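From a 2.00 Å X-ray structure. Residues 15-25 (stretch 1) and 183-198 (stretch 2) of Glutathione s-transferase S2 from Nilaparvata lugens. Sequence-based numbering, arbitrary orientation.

Stretch 1, residues 15-25: GEPIRWMLSYL
Stretch 2 183-198: KVVNLPKIKAWIEKRP

The carboxylate of Glu16 organizes the polar part of this contact. Its chi1 of -159° (t) and chi2 of 67° (p) carry Glu16 OE2 to Trp193 NE1, which donates a hydrogen bond at 2.7 Å (N-H...O angle 151°), and to Arg197 NH1, which donates at 2.9 Å (148°) and forms a salt bridge. Within the first stretch, Trp20 NE1 donates to the same Glu16 OE2 at 2.8 Å, while Arg19 NH1 forms a salt bridge with Glu16 OE1 at 3.0 Å. One buried acid thus joins two indoles and two guanidinium groups.

The main scaffold is two helices, 15-25 and 188-196, whose axes approach to 8.0 Å with their N-to-C directions 126° apart; Val184 comes from the end of a preceding helix. The register is read from the nearest CA pairs: Trp20 CA to Ile190 CA, 5.8 Å, and Tyr24 CA to Lys189 CA, 5.2 Å. Leu187 (phi/psi -54/130) occupies the N-cap position just before helix 188-196; Arg197 (-63/153) is the first residue to leave it.

Each helix contributes a tryptophan knob. Trp20 (chi1 -72°, m; chi2 18°) sits among Val184, Val185, Ile190 and Ile194. Ile190 CG2 lies over one face of Trp20, 3.9 Å from the centroid of the Trp20 six-membered ring and 17° off the normal, a CH-pi contact; Val184 CG1 reaches Trp20 CZ3 at 3.7 Å. Trp193 (chi1 168°, t; chi2 -100°) fits among Glu16, Arg19, Trp20 and Ser23. The five-membered rings of Trp20 and Trp193 meet obliquely, planes at 63° and centroids 5.1 Å apart.

Farther along, Lys189 (chi1 -63°, m) covers one face of Tyr24 (chi1 -173°, t; chi2 90°): Lys189 NZ stands 4.2 Å from the Tyr24 ring centroid, 10° off the normal, a cation-pi geometry. Lys189 NZ is also 3.4 Å from Tyr24 O, but the poor angle excludes a hydrogen bond.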

# COMPACT_ATOMS: atom_id res chain seq x y z
N GLY B 15 -0.43 -13.57 -6.00
CA GLY B 15 -0.85 -13.67 -7.38
C GLY B 15 -2.35 -13.79 -7.52
O GLY B 15 -2.93 -13.33 -8.51
N GLU B 16 -3.02 -14.39 -6.53
CA GLU B 16 -4.43 -14.77 -6.71
C GLU B 16 -5.35 -13.58 -6.88
O GLU B 16 -6.25 -13.66 -7.75
CB GLU B 16 -4.88 -15.62 -5.51
CG GLU B 16 -6.11 -16.50 -5.78
CD GLU B 16 -5.84 -17.61 -6.79
OE1 GLU B 16 -4.64 -17.86 -7.07
OE2 GLU B 16 -6.82 -18.21 -7.31
N PRO B 17 -5.20 -12.48 -6.16
CA PRO B 17 -6.05 -11.33 -6.45
C PRO B 17 -5.97 -10.90 -7.89
O PRO B 17 -6.99 -10.53 -8.48
CB PRO B 17 -5.53 -10.26 -5.48
CG PRO B 17 -4.36 -10.78 -4.86
CD PRO B 17 -4.32 -12.24 -5.00
N ILE B 18 -4.79 -10.98 -8.51
CA ILE B 18 -4.69 -10.58 -9.91
C ILE B 18 -5.35 -11.62 -10.81
O ILE B 18 -6.09 -11.28 -11.75
CB ILE B 18 -3.22 -10.35 -10.28
CG1 ILE B 18 -2.62 -9.21 -9.45
CG2 ILE B 18 -3.10 -10.00 -11.76
CD1 ILE B 18 -1.13 -9.17 -9.42
N ARG B 19 -5.13 -12.91 -10.52
CA ARG B 19 -5.82 -13.95 -11.29
C ARG B 19 -7.33 -13.80 -11.19
O ARG B 19 -8.05 -13.92 -12.20
CB ARG B 19 -5.37 -15.33 -10.82
CG ARG B 19 -3.89 -15.66 -11.02
CD ARG B 19 -3.46 -16.89 -10.22
NE ARG B 19 -2.04 -17.22 -10.31
CZ ARG B 19 -1.28 -17.58 -9.29
NH1 ARG B 19 -1.79 -17.66 -8.06
NH2 ARG B 19 -0.00 -17.85 -9.48
N TRP B 20 -7.85 -13.55 -9.98
CA TRP B 20 -9.29 -13.39 -9.85
C TRP B 20 -9.78 -12.18 -10.61
O TRP B 20 -10.84 -12.23 -11.23
CB TRP B 20 -9.73 -13.26 -8.38
CG TRP B 20 -9.64 -14.54 -7.58
CD1 TRP B 20 -8.92 -15.65 -7.89
CD2 TRP B 20 -10.29 -14.83 -6.32
NE1 TRP B 20 -9.07 -16.61 -6.92
CE2 TRP B 20 -9.91 -16.13 -5.95
CE3 TRP B 20 -11.14 -14.11 -5.48
CZ2 TRP B 20 -10.34 -16.72 -4.78
CZ3 TRP B 20 -11.58 -14.71 -4.32
CH2 TRP B 20 -11.19 -16.01 -3.99
N MET B 21 -9.05 -11.06 -10.54
CA MET B 21 -9.49 -9.86 -11.26
C MET B 21 -9.48 -10.09 -12.77
O MET B 21 -10.39 -9.66 -13.49
CB MET B 21 -8.60 -8.67 -10.90
CG MET B 21 -8.87 -8.08 -9.50
SD MET B 21 -10.58 -7.63 -9.23
CE MET B 21 -10.85 -6.47 -10.50
N LEU B 22 -8.46 -10.76 -13.27
CA LEU B 22 -8.41 -11.03 -14.71
C LEU B 22 -9.52 -11.99 -15.11
O LEU B 22 -10.15 -11.82 -16.16
CB LEU B 22 -7.04 -11.59 -15.08
CG LEU B 22 -5.87 -10.60 -15.00
CD1 LEU B 22 -4.60 -11.35 -15.11
CD2 LEU B 22 -5.97 -9.60 -16.13
N SER B 23 -9.84 -12.94 -14.23
CA SER B 23 -10.96 -13.85 -14.48
C SER B 23 -12.27 -13.09 -14.46
O SER B 23 -13.08 -13.21 -15.39
CB SER B 23 -10.97 -14.96 -13.43
OG SER B 23 -9.82 -15.75 -13.58
N TYR B 24 -12.47 -12.25 -13.45
CA TYR B 24 -13.67 -11.42 -13.45
C TYR B 24 -13.76 -10.58 -14.71
O TYR B 24 -14.85 -10.32 -15.21
CB TYR B 24 -13.70 -10.51 -12.24
CG TYR B 24 -14.98 -9.76 -12.10
CD1 TYR B 24 -16.05 -10.28 -11.38
CD2 TYR B 24 -15.14 -8.52 -12.63
CE1 TYR B 24 -17.22 -9.57 -11.21
CE2 TYR B 24 -16.31 -7.80 -12.47
CZ TYR B 24 -17.35 -8.34 -11.77
OH TYR B 24 -18.52 -7.61 -11.60
N LEU B 25 -12.62 -10.08 -15.19
CA LEU B 25 -12.61 -9.26 -16.40
C LEU B 25 -12.93 -10.07 -17.65
O LEU B 25 -13.27 -9.49 -18.69
CB LEU B 25 -11.24 -8.61 -16.60
CG LEU B 25 -10.98 -7.22 -16.05
CD1 LEU B 25 -9.52 -6.87 -16.35
CD2 LEU B 25 -11.91 -6.19 -16.69
N LYS B 183 -20.00 -14.72 -0.99
CA LYS B 183 -20.50 -13.94 -2.12
C LYS B 183 -19.44 -13.81 -3.21
O LYS B 183 -19.75 -13.94 -4.40
CB LYS B 183 -20.95 -12.59 -1.59
CG LYS B 183 -21.38 -11.57 -2.56
CD LYS B 183 -22.39 -10.62 -1.92
CE LYS B 183 -21.92 -10.01 -0.60
NZ LYS B 183 -23.03 -9.28 0.12
N VAL B 184 -18.19 -13.58 -2.84
CA VAL B 184 -17.18 -13.33 -3.86
C VAL B 184 -16.82 -14.62 -4.57
O VAL B 184 -16.75 -14.67 -5.80
CB VAL B 184 -15.93 -12.66 -3.24
CG1 VAL B 184 -14.77 -12.75 -4.21
CG2 VAL B 184 -16.23 -11.19 -2.90
N VAL B 185 -16.62 -15.69 -3.81
CA VAL B 185 -16.19 -16.92 -4.46
C VAL B 185 -17.27 -17.55 -5.33
O VAL B 185 -16.98 -18.51 -6.06
CB VAL B 185 -15.70 -18.00 -3.48
CG1 VAL B 185 -14.60 -17.44 -2.64
CG2 VAL B 185 -16.87 -18.54 -2.61
N ASN B 186 -18.50 -17.01 -5.29
CA ASN B 186 -19.59 -17.47 -6.14
C ASN B 186 -19.89 -16.53 -7.29
O ASN B 186 -20.78 -16.83 -8.09
CB ASN B 186 -20.85 -17.70 -5.30
CG ASN B 186 -20.82 -19.06 -4.61
OD1 ASN B 186 -20.86 -20.10 -5.26
ND2 ASN B 186 -20.69 -19.05 -3.28
N LEU B 187 -19.18 -15.42 -7.41
CA LEU B 187 -19.20 -14.68 -8.66
C LEU B 187 -18.83 -15.65 -9.78
O LEU B 187 -17.85 -16.40 -9.64
CB LEU B 187 -18.23 -13.49 -8.60
CG LEU B 187 -18.66 -12.45 -7.55
CD1 LEU B 187 -17.56 -11.36 -7.23
CD2 LEU B 187 -19.96 -11.79 -7.98
N PRO B 188 -19.61 -15.71 -10.86
CA PRO B 188 -19.46 -16.83 -11.80
C PRO B 188 -18.05 -17.00 -12.32
O PRO B 188 -17.50 -18.11 -12.31
CB PRO B 188 -20.45 -16.47 -12.92
CG PRO B 188 -21.42 -15.58 -12.31
CD PRO B 188 -20.75 -14.85 -11.21
N LYS B 189 -17.42 -15.91 -12.75
CA LYS B 189 -16.09 -16.05 -13.31
C LYS B 189 -15.08 -16.38 -12.24
O LYS B 189 -14.14 -17.14 -12.48
CB LYS B 189 -15.74 -14.80 -14.09
CG LYS B 189 -16.70 -14.60 -15.29
CD LYS B 189 -16.77 -13.17 -15.80
CE LYS B 189 -17.13 -12.19 -14.67
NZ LYS B 189 -18.13 -11.12 -15.02
N ILE B 190 -15.27 -15.88 -11.02
CA ILE B 190 -14.33 -16.26 -9.98
C ILE B 190 -14.54 -17.73 -9.61
O ILE B 190 -13.59 -18.51 -9.50
CB ILE B 190 -14.46 -15.30 -8.78
CG1 ILE B 190 -13.96 -13.89 -9.24
CG2 ILE B 190 -13.68 -15.83 -7.60
CD1 ILE B 190 -14.09 -12.77 -8.22
N LYS B 191 -15.81 -18.13 -9.48
CA LYS B 191 -16.16 -19.53 -9.26
C LYS B 191 -15.51 -20.44 -10.28
O LYS B 191 -14.89 -21.45 -9.94
CB LYS B 191 -17.69 -19.65 -9.33
CG LYS B 191 -18.26 -20.88 -8.67
CD LYS B 191 -19.78 -20.84 -8.73
CE LYS B 191 -20.38 -22.05 -8.04
NZ LYS B 191 -20.05 -23.30 -8.76
N ALA B 192 -15.70 -20.12 -11.56
CA ALA B 192 -15.04 -20.86 -12.62
C ALA B 192 -13.54 -20.97 -12.39
O ALA B 192 -12.96 -22.06 -12.47
CB ALA B 192 -15.31 -20.18 -13.96
N TRP B 193 -12.89 -19.83 -12.11
CA TRP B 193 -11.45 -19.87 -11.91
C TRP B 193 -11.08 -20.80 -10.78
O TRP B 193 -10.13 -21.57 -10.88
CB TRP B 193 -10.89 -18.46 -11.62
CG TRP B 193 -9.52 -18.59 -11.14
CD1 TRP B 193 -9.08 -18.54 -9.86
CD2 TRP B 193 -8.38 -18.86 -11.94
NE1 TRP B 193 -7.73 -18.77 -9.81
CE2 TRP B 193 -7.27 -18.95 -11.08
CE3 TRP B 193 -8.18 -19.04 -13.32
CZ2 TRP B 193 -5.99 -19.23 -11.55
CZ3 TRP B 193 -6.91 -19.29 -13.77
CH2 TRP B 193 -5.83 -19.39 -12.89
N ILE B 194 -11.83 -20.74 -9.69
CA ILE B 194 -11.56 -21.59 -8.55
C ILE B 194 -11.69 -23.05 -8.95
O ILE B 194 -10.91 -23.90 -8.52
CB ILE B 194 -12.51 -21.22 -7.39
CG1 ILE B 194 -12.14 -19.83 -6.84
CG2 ILE B 194 -12.48 -22.29 -6.31
CD1 ILE B 194 -13.22 -19.20 -6.05
N GLU B 195 -12.67 -23.36 -9.80
CA GLU B 195 -12.89 -24.74 -10.20
C GLU B 195 -11.78 -25.24 -11.11
O GLU B 195 -11.30 -26.37 -10.95
CB GLU B 195 -14.24 -24.88 -10.91
CG GLU B 195 -15.44 -24.79 -9.99
CD GLU B 195 -16.72 -24.56 -10.78
OE1 GLU B 195 -16.64 -24.47 -12.02
OE2 GLU B 195 -17.80 -24.44 -10.15
N LYS B 196 -11.35 -24.41 -12.06
CA LYS B 196 -10.36 -24.86 -13.03
C LYS B 196 -8.93 -24.59 -12.59
O LYS B 196 -8.00 -25.18 -13.15
CB LYS B 196 -10.62 -24.21 -14.40
CG LYS B 196 -9.97 -22.84 -14.66
CD LYS B 196 -9.96 -22.50 -16.13
CE LYS B 196 -9.03 -21.33 -16.41
NZ LYS B 196 -8.70 -21.20 -17.86
N ARG B 197 -8.72 -23.74 -11.58
CA ARG B 197 -7.36 -23.34 -11.25
C ARG B 197 -6.56 -24.56 -10.80
O ARG B 197 -7.12 -25.54 -10.30
CB ARG B 197 -7.33 -22.29 -10.14
CG ARG B 197 -7.79 -22.81 -8.78
CD ARG B 197 -7.81 -21.69 -7.73
NE ARG B 197 -8.32 -22.12 -6.43
CZ ARG B 197 -8.49 -21.31 -5.39
NH1 ARG B 197 -8.19 -20.02 -5.50
NH2 ARG B 197 -8.97 -21.78 -4.25
N PRO B 198 -5.24 -24.54 -10.99
CA PRO B 198 -4.39 -25.57 -10.38
C PRO B 198 -4.69 -25.70 -8.90
O PRO B 198 -4.82 -24.71 -8.19
CB PRO B 198 -2.97 -25.06 -10.64
CG PRO B 198 -3.11 -24.20 -11.89
CD PRO B 198 -4.46 -23.57 -11.79